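K Homology domain-containing protein (Pyrococcus horikoshii, PDB 2E3U) is a two-KH-domain protein of the Dim2p family that probably binds RNA and acts as a factor in pre-ribosomal RNA processing. Local coordinates at residues R94-A99 and R108-L113; R102-E107 and A170-P175. All blocks are in the same frame, centred on the assembly; numbering follows the deposited sequence.

How the contacts relate
Both contacts lie near the middle of the chain, their centres about 6 Å apart, where two KH units, each with a three-stranded antiparallel sheet, meet. Contact 1 joins helix 87-101 to the short helix 106-109 and residues 110-113; contact 2 sets the linker before helix 106-109, through Arg102 and Phe104, against strand 168-173, the central strand of the second sheet. Along the chain the segments alternate: 94-99, 102-107, 108-113, 170-175. The two contacts also touch directly, through the Schellman turn ending helix 87-101 and the packing of Leu112 on Ile172. The last helix of the first KH unit and the short helix after it thus pack against the sheet of the second.

Contact 1 of 2, residues R94-A99 and R108-L113; sequences RDIVLA and RAFRLL
Ile96 has CG1 anti to its own carbonyl carbon (chi1 -70°), and the extended chi2 of 165° then carries CD1 out to segment 108-113. There CD1 meets Leu113 CD2 at 3.7 Å, the two side chains crossing at about a right angle. The same methyl approaches the Phe110 ring obliquely, 4.0 Å from Phe110 CD1. Further back, Ile96 CG1 lies 3.7 Å from Ala109 O and touches Leu112 CB, the isoleucine and leucine side chains running past each other in opposite directions. Ile96 CG2, the other branch, rests on Ala109 CB. Ile96 and Ala109 are the closest backbone pair, their CA atoms 5.2 Å apart, a closeness consistent with the small side chain of Ala109; about one turn on from Ile96, Ala99 CB meets Ala109 CB methyl to methyl at 3.8 Å. Leu112 CD1 packs against Ala99 CB and sits 3.4 Å from Asp95 O. This is apolar packing of helix 87-101, the last helix of the first KH unit, against the short helix 106-109 and the 3-10 segment 110-113. Helix 54-63 extends the apolar cluster through Ile59, which touches both Ile96 and Phe110, while Leu119 of the second sheet packs on Leu112. Within segment 94-99, Arg94 forms a side-on salt bridge with Asp95: NE and NH2 both reach OD1, each at 2.8 Å and from the same face of the carboxylate, with OD1 almost in the guanidinium plane. The NE bond arrives 39° out of the carboxylate plane, and a weak NH2 bond reaches OD2.

Contact 2 of 2, residues R102-E107 and A170-P175; sequences RGFSPE and AIIGNP
A methyl group sits squarely over an aromatic face: Ile172 CD1 lies 3.7 Å from the centroid of the Phe104 ring, only 14° off its normal, in a CH-pi contact. CD1 is anti to CA (chi2 165°), which stretches Ile172 out over the ring. The ring's far end reaches Ala170, two residues earlier on the same strand, with Phe104 CE1 3.7 Å from Ala170 CB and Phe104 CZ 3.3 Å from Ala170 O. Ala170 CB touches Arg102 CB at 4.0 Å, beyond which the arginine bends away and bonds Thr168 through NH1. Ala170 and Ile172 face the linker, whereas Ile171 points to helix 175-189 on the other face of the sheet. An alanine in place of Phe104 would probably leave Ile172 CD1 without its aromatic face and open a gap beside Ala170. Phe104 directly follows Gly103, the positive-phi residue of the Schellman motif ending helix 87-101 (Gly103 N to Ile100 O, Phe104 N to Ala99 O), which probably sets its direction. Ser105 then N-caps the next helix, its OG bonded to Arg108 N. The strand that Phe104 packs on, 168-173, is central in a beta1-beta3-beta2 antiparallel sheet, the arrangement of a type I KH domain.

Contact 1 of 2, residues R94-A99 and R108-L113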
loop_
_atom_site.group_PDB
_atom_site.type_symbol
_atom_site.label_atom_id
_atom_site.label_comp_id
_atom_site.label_asym_id
_atom_site.label_seq_id
_atom_site.Cartn_x
_atom_site.Cartn_y
_atom_site.Cartn_z
ATOM N N ARG A 94 -10.266 4.611 2.739
ATOM C CA ARG A 94 -9.760 5.082 1.470
ATOM C C ARG A 94 -8.346 4.535 1.199
ATOM O O ARG A 94 -8.020 4.104 0.083
ATOM C CB ARG A 94 -9.727 6.619 1.457
ATOM C CG ARG A 94 -8.980 7.180 0.221
ATOM C CD ARG A 94 -8.340 8.524 0.469
ATOM N NE ARG A 94 -7.361 8.474 1.533
ATOM C CZ ARG A 94 -7.115 9.484 2.372
ATOM N NH1 ARG A 94 -7.798 10.603 2.283
ATOM N NH2 ARG A 94 -6.179 9.367 3.316
ATOM N N ASP A 95 -7.512 4.560 2.243
ATOM C CA ASP A 95 -6.140 4.126 2.163
ATOM C C ASP A 95 -6.054 2.614 1.947
ATOM O O ASP A 95 -5.181 2.155 1.241
ATOM C CB ASP A 95 -5.383 4.556 3.419
ATOM C CG ASP A 95 -5.135 6.044 3.463
ATOM O OD1 ASP A 95 -5.395 6.768 2.461
ATOM O OD2 ASP A 95 -4.666 6.519 4.511
ATOM N N ILE A 96 -6.979 1.860 2.509
ATOM C CA ILE A 96 -7.064 0.426 2.250
ATOM C C ILE A 96 -7.386 0.137 0.794
ATOM O O ILE A 96 -6.736 -0.714 0.168
ATOM C CB ILE A 96 -8.131 -0.253 3.157
ATOM C CG1 ILE A 96 -7.645 -0.256 4.596
ATOM C CG2 ILE A 96 -8.472 -1.682 2.656
ATOM C CD1 ILE A 96 -8.780 -0.564 5.615
ATOM N N VAL A 97 -8.412 0.823 0.273
ATOM C CA VAL A 97 -8.715 0.840 -1.166
ATOM C C VAL A 97 -7.502 1.169 -2.050
ATOM O O VAL A 97 -7.208 0.438 -3.037
ATOM C CB VAL A 97 -9.841 1.863 -1.490
ATOM C CG1 VAL A 97 -10.057 2.000 -2.996
ATOM C CG2 VAL A 97 -11.138 1.451 -0.772
ATOM N N LEU A 98 -6.844 2.288 -1.734
ATOM C CA LEU A 98 -5.590 2.681 -2.422
ATOM C C LEU A 98 -4.459 1.644 -2.330
ATOM O O LEU A 98 -3.748 1.432 -3.308
ATOM C CB LEU A 98 -5.049 4.011 -1.869
ATOM C CG LEU A 98 -5.832 5.260 -2.217
ATOM C CD1 LEU A 98 -5.200 6.411 -1.446
ATOM C CD2 LEU A 98 -5.762 5.474 -3.779
ATOM N N ALA A 99 -4.288 1.049 -1.137
ATOM C CA ALA A 99 -3.297 0.001 -0.896
ATOM C C ALA A 99 -3.578 -1.260 -1.764
ATOM O O ALA A 99 -2.675 -1.779 -2.405
ATOM C CB ALA A 99 -3.258 -0.367 0.607
ATOM N N ARG A 108 -3.313 -7.876 3.695
ATOM C CA ARG A 108 -2.144 -7.013 3.926
ATOM C C ARG A 108 -2.507 -5.537 4.039
ATOM O O ARG A 108 -2.014 -4.878 4.950
ATOM C CB ARG A 108 -1.074 -7.247 2.855
ATOM C CG ARG A 108 -0.410 -8.677 2.987
ATOM C CD ARG A 108 1.111 -8.611 2.907
ATOM N NE ARG A 108 1.638 -7.948 1.691
ATOM C CZ ARG A 108 2.872 -7.438 1.602
ATOM N NH1 ARG A 108 3.302 -6.877 0.465
ATOM N NH2 ARG A 108 3.691 -7.498 2.647
ATOM N N ALA A 109 -3.388 -5.029 3.151
ATOM C CA ALA A 109 -3.966 -3.657 3.299
ATOM C C ALA A 109 -4.676 -3.398 4.641
ATOM O O ALA A 109 -4.613 -2.276 5.176
ATOM C CB ALA A 109 -4.906 -3.354 2.166
ATOM N N PHE A 110 -5.367 -4.412 5.190
ATOM C CA PHE A 110 -6.056 -4.263 6.498
ATOM C C PHE A 110 -5.135 -3.930 7.673
ATOM O O PHE A 110 -5.605 -3.485 8.728
ATOM C CB PHE A 110 -6.871 -5.498 6.874
ATOM C CG PHE A 110 -8.209 -5.598 6.192
ATOM C CD1 PHE A 110 -9.068 -4.509 6.135
ATOM C CD2 PHE A 110 -8.631 -6.813 5.667
ATOM C CE1 PHE A 110 -10.306 -4.605 5.510
ATOM C CE2 PHE A 110 -9.890 -6.939 5.039
ATOM C CZ PHE A 110 -10.723 -5.834 4.969
ATOM N N ARG A 111 -3.835 -4.128 7.509
ATOM C CA ARG A 111 -2.849 -3.523 8.431
ATOM C C ARG A 111 -3.147 -2.037 8.731
ATOM O O ARG A 111 -2.989 -1.584 9.866
ATOM C CB ARG A 111 -1.418 -3.653 7.882
ATOM C CG ARG A 111 -0.323 -3.281 8.915
ATOM C CD ARG A 111 1.071 -3.279 8.307
ATOM N NE ARG A 111 1.984 -2.681 9.276
ATOM C CZ ARG A 111 3.287 -2.935 9.382
ATOM N NH1 ARG A 111 3.946 -2.313 10.335
ATOM N NH2 ARG A 111 3.918 -3.807 8.555
ATOM N N LEU A 112 -3.613 -1.304 7.722
ATOM C CA LEU A 112 -3.855 0.117 7.826
ATOM C C LEU A 112 -4.921 0.475 8.868
ATOM O O LEU A 112 -5.003 1.636 9.268
ATOM C CB LEU A 112 -4.252 0.700 6.481
ATOM C CG LEU A 112 -3.098 0.914 5.507
ATOM C CD1 LEU A 112 -3.715 0.974 4.117
ATOM C CD2 LEU A 112 -2.393 2.201 5.850
ATOM N N LEU A 113 -5.729 -0.507 9.297
ATOM C CA LEU A 113 -6.717 -0.305 10.369
ATOM C C LEU A 113 -6.068 -0.066 11.714
ATOM O O LEU A 113 -6.700 0.474 12.603
ATOM C CB LEU A 113 -7.664 -1.505 10.471
ATOM C CG LEU A 113 -8.586 -1.753 9.267
ATOM C CD1 LEU A 113 -9.301 -3.073 9.405
ATOM C CD2 LEU A 113 -9.571 -0.624 9.212
#

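Contact 2 of 2, residues R102-E107 and A170-P175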
loop_
_atom_site.group_PDB
_atom_site.type_symbol
_atom_site.label_atom_id
_atom_site.label_comp_id
_atom_site.label_asym_id
_atom_site.label_seq_id
_atom_site.Cartn_x
_atom_site.Cartn_y
_atom_site.Cartn_z
ATOM N N ARG A 102 -2.814 -0.458 -5.311
ATOM C CA ARG A 102 -1.372 -0.443 -5.572
ATOM C C ARG A 102 -0.678 -1.804 -5.326
ATOM O O ARG A 102 0.541 -1.893 -5.054
ATOM C CB ARG A 102 -0.724 0.673 -4.743
ATOM C CG ARG A 102 -1.089 2.069 -5.214
ATOM C CD ARG A 102 -0.373 2.371 -6.535
ATOM N NE ARG A 102 -1.165 2.099 -7.721
ATOM C CZ ARG A 102 -0.668 1.719 -8.899
ATOM N NH1 ARG A 102 0.637 1.493 -9.068
ATOM N NH2 ARG A 102 -1.493 1.527 -9.916
ATOM N N GLY A 103 -1.475 -2.860 -5.343
ATOM C CA GLY A 103 -0.913 -4.193 -5.328
ATOM C C GLY A 103 -0.863 -4.956 -4.022
ATOM O O GLY A 103 -0.456 -6.112 -4.049
ATOM N N PHE A 104 -1.265 -4.352 -2.892
ATOM C CA PHE A 104 -1.395 -5.126 -1.638
ATOM C C PHE A 104 -2.613 -6.056 -1.715
ATOM O O PHE A 104 -3.670 -5.646 -2.209
ATOM C CB PHE A 104 -1.535 -4.203 -0.393
ATOM C CG PHE A 104 -0.228 -3.585 0.078
ATOM C CD1 PHE A 104 0.026 -2.225 -0.105
ATOM C CD2 PHE A 104 0.741 -4.356 0.705
ATOM C CE1 PHE A 104 1.211 -1.627 0.351
ATOM C CE2 PHE A 104 1.942 -3.799 1.131
ATOM C CZ PHE A 104 2.189 -2.418 0.954
ATOM N N SER A 105 -2.495 -7.281 -1.207
ATOM C CA SER A 105 -3.684 -8.103 -0.973
ATOM C C SER A 105 -4.522 -7.382 0.046
ATOM O O SER A 105 -3.988 -6.534 0.781
ATOM C CB SER A 105 -3.335 -9.513 -0.452
ATOM O OG SER A 105 -2.981 -9.478 0.938
ATOM N N PRO A 106 -5.843 -7.679 0.097
ATOM C CA PRO A 106 -6.729 -7.140 1.127
ATOM C C PRO A 106 -6.310 -7.440 2.568
ATOM O O PRO A 106 -6.390 -6.529 3.428
ATOM C CB PRO A 106 -8.061 -7.795 0.797
ATOM C CG PRO A 106 -7.994 -7.961 -0.717
ATOM C CD PRO A 106 -6.603 -8.473 -0.894
ATOM N N GLU A 107 -5.881 -8.685 2.830
ATOM C CA GLU A 107 -5.364 -9.093 4.151
ATOM C C GLU A 107 -4.215 -8.196 4.620
ATOM O O GLU A 107 -4.143 -7.843 5.794
ATOM C CB GLU A 107 -4.890 -10.563 4.149
ATOM C CG GLU A 107 -5.986 -11.599 3.732
ATOM C CD GLU A 107 -6.942 -11.979 4.872
ATOM O OE1 GLU A 107 -7.383 -11.048 5.598
ATOM O OE2 GLU A 107 -7.265 -13.201 5.032
ATOM N N ALA A 170 4.575 0.861 -2.789
ATOM C CA ALA A 170 3.690 1.352 -1.717
ATOM C C ALA A 170 4.122 0.736 -0.380
ATOM O O ALA A 170 4.521 -0.413 -0.342
ATOM C CB ALA A 170 2.228 1.042 -2.016
ATOM N N ILE A 171 4.046 1.517 0.692
ATOM C CA ILE A 171 4.573 1.146 1.989
ATOM C C ILE A 171 3.501 1.370 3.044
ATOM O O ILE A 171 2.761 2.348 2.979
ATOM C CB ILE A 171 5.847 1.949 2.353
ATOM C CG1 ILE A 171 6.817 1.994 1.157
ATOM C CG2 ILE A 171 6.523 1.336 3.597
ATOM C CD1 ILE A 171 8.106 2.870 1.360
ATOM N N ILE A 172 3.386 0.423 3.977
ATOM C CA ILE A 172 2.459 0.512 5.107
ATOM C C ILE A 172 3.250 0.298 6.366
ATOM O O ILE A 172 3.987 -0.668 6.470
ATOM C CB ILE A 172 1.299 -0.535 5.050
ATOM C CG1 ILE A 172 0.385 -0.274 3.855
ATOM C CG2 ILE A 172 0.481 -0.453 6.330
ATOM C CD1 ILE A 172 -0.547 -1.457 3.505
ATOM N N GLY A 173 3.141 1.232 7.295
ATOM C CA GLY A 173 3.989 1.232 8.456
ATOM C C GLY A 173 3.667 2.386 9.354
ATOM O O GLY A 173 2.945 3.287 8.959
ATOM N N ASN A 174 4.207 2.383 10.565
ATOM C CA ASN A 174 4.231 3.648 11.300
ATOM C C ASN A 174 5.247 4.586 10.597
ATOM O O ASN A 174 6.038 4.121 9.778
ATOM C CB ASN A 174 4.487 3.439 12.805
ATOM C CG ASN A 174 5.914 3.021 13.123
ATOM O OD1 ASN A 174 6.155 2.266 14.066
ATOM N ND2 ASN A 174 6.859 3.527 12.364
ATOM N N PRO A 175 5.213 5.909 10.882
ATOM C CA PRO A 175 6.052 6.794 10.078
ATOM C C PRO A 175 7.530 6.428 10.088
ATOM O O PRO A 175 8.242 6.696 9.116
ATOM C CB PRO A 175 5.851 8.159 10.756
ATOM C CG PRO A 175 4.438 8.040 11.326
ATOM C CD PRO A 175 4.468 6.658 11.907
#